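Local coordinates for 23S rRNA-specific endonuclease VapC20 (Mycobacterium tuberculosis H37Rv, PDB 5WZF), which cleaves 23S rRNA in the sarcin-ricin loop as the magnesium-dependent toxin of a type II toxin-antitoxin pair, at residues I15-D18 with T19-A23. Residues are numbered along the deposited sequence; the frame is centred on the assembly and turned at random.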
# COMPACT_ATOMS: atom_id res chain seq x y z
N ILE B 15 0.77 -19.90 -7.98
CA ILE B 15 1.72 -18.83 -7.77
C ILE B 15 1.06 -17.62 -7.13
O ILE B 15 -0.14 -17.41 -7.28
CB ILE B 15 2.39 -18.37 -9.09
CG1 ILE B 15 1.33 -17.89 -10.09
CG2 ILE B 15 3.23 -19.49 -9.68
CD1 ILE B 15 1.91 -17.19 -11.31
N PHE B 16 1.85 -16.84 -6.41
CA PHE B 16 1.41 -15.54 -5.92
C PHE B 16 2.15 -14.47 -6.70
O PHE B 16 3.36 -14.54 -6.85
CB PHE B 16 1.66 -15.40 -4.41
CG PHE B 16 1.22 -14.07 -3.86
CD1 PHE B 16 2.06 -12.97 -3.90
CD2 PHE B 16 -0.05 -13.92 -3.32
CE1 PHE B 16 1.64 -11.74 -3.41
CE2 PHE B 16 -0.47 -12.70 -2.82
CZ PHE B 16 0.39 -11.61 -2.87
N VAL B 17 1.43 -13.47 -7.20
CA VAL B 17 2.07 -12.49 -8.08
C VAL B 17 2.33 -11.18 -7.36
O VAL B 17 1.42 -10.57 -6.81
CB VAL B 17 1.22 -12.21 -9.33
CG1 VAL B 17 1.99 -11.30 -10.27
CG2 VAL B 17 0.87 -13.52 -10.04
N ASP B 18 3.59 -10.76 -7.38
CA ASP B 18 4.04 -9.56 -6.69
C ASP B 18 4.02 -8.34 -7.62
O ASP B 18 4.02 -8.48 -8.84
CB ASP B 18 5.44 -9.77 -6.13
CG ASP B 18 6.00 -8.55 -5.45
OD1 ASP B 18 5.32 -8.01 -4.55
OD2 ASP B 18 7.10 -8.10 -5.84
N THR B 19 4.00 -7.16 -7.01
CA THR B 19 4.10 -5.89 -7.72
C THR B 19 5.25 -5.83 -8.72
O THR B 19 5.10 -5.31 -9.83
CB THR B 19 4.27 -4.74 -6.71
OG1 THR B 19 3.21 -4.81 -5.76
CG2 THR B 19 4.27 -3.38 -7.41
N SER B 20 6.41 -6.36 -8.33
CA SER B 20 7.58 -6.32 -9.21
C SER B 20 7.29 -7.02 -10.53
O SER B 20 7.77 -6.59 -11.58
CB SER B 20 8.80 -6.94 -8.52
OG SER B 20 8.52 -8.25 -8.06
N PHE B 21 6.48 -8.07 -10.48
CA PHE B 21 6.13 -8.79 -11.70
C PHE B 21 5.05 -8.06 -12.50
O PHE B 21 5.19 -7.90 -13.72
CB PHE B 21 5.67 -10.22 -11.40
CG PHE B 21 5.37 -11.02 -12.64
CD1 PHE B 21 6.38 -11.74 -13.27
CD2 PHE B 21 4.10 -11.02 -13.19
CE1 PHE B 21 6.11 -12.47 -14.42
CE2 PHE B 21 3.83 -11.74 -14.34
CZ PHE B 21 4.84 -12.47 -14.95
N TRP B 22 3.99 -7.63 -11.83
CA TRP B 22 2.91 -6.91 -12.50
C TRP B 22 3.44 -5.68 -13.23
O TRP B 22 3.04 -5.38 -14.35
CB TRP B 22 1.83 -6.46 -11.52
CG TRP B 22 0.91 -7.52 -10.96
CD1 TRP B 22 0.58 -7.68 -9.64
CD2 TRP B 22 0.18 -8.52 -11.68
NE1 TRP B 22 -0.30 -8.72 -9.50
CE2 TRP B 22 -0.57 -9.26 -10.73
CE3 TRP B 22 0.09 -8.87 -13.03
CZ2 TRP B 22 -1.39 -10.32 -11.09
CZ3 TRP B 22 -0.73 -9.94 -13.38
CH2 TRP B 22 -1.45 -10.65 -12.42
N ALA B 23 4.34 -4.96 -12.56
CA ALA B 23 4.92 -3.74 -13.12
C ALA B 23 5.75 -4.03 -14.36
O ALA B 23 5.73 -3.26 -15.32
CB ALA B 23 5.76 -3.03 -12.08
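D18 and W22 join the end of strand 15-17 to the first turn of helix 19-23, whose axis lies at 71° to that of the strand. The chain bends at D18, the N-cap residue, and the carbonyl oxygen of D18 takes two backbone donors. D18 O receives W22 N at 3.1 Å over a nearly straight bond lying in the carbonyl plane, the first i to i+4 link of the helix. F21 N, 3.0 Å from D18 O, approaches from above that plane and at a more bent angle.

The side chain of D18 performs the capping. With CG anti to the backbone N (chi1 177°), the carboxylate swings over the start of the helix, where OD2 accepts from S20 N at 3.1 Å, a donor well above the carboxylate plane. The same OD2 is met on its anti side by the hydroxyl S20 OG at 2.6 Å, close to the carboxylate plane. Two bonds from one residue thus limit the rotation of the carboxylate, and S20 OG is in turn tied to F129 N.

V17, the last strand residue, packs against W22 and F21. Its CG1, anti to the backbone N (chi1 -174°), sits over one face of the W22 indole, 3.5 Å from the centroid of the five-membered ring, in a CH-pi contact. This methyl also reaches F21 CD2 at 3.6 Å, so one branch serves both aromatics. W22 NE1 and V17 O share T49 OG1 as a partner, which ties the indole to the neighbouring strand.

As in PIN domains, the first strand lies in the middle of the parallel sheet and ends in an acidic residue at the metal site: D18, beside D111, is a predicted magnesium ligand, and here this aspartate also caps the helix.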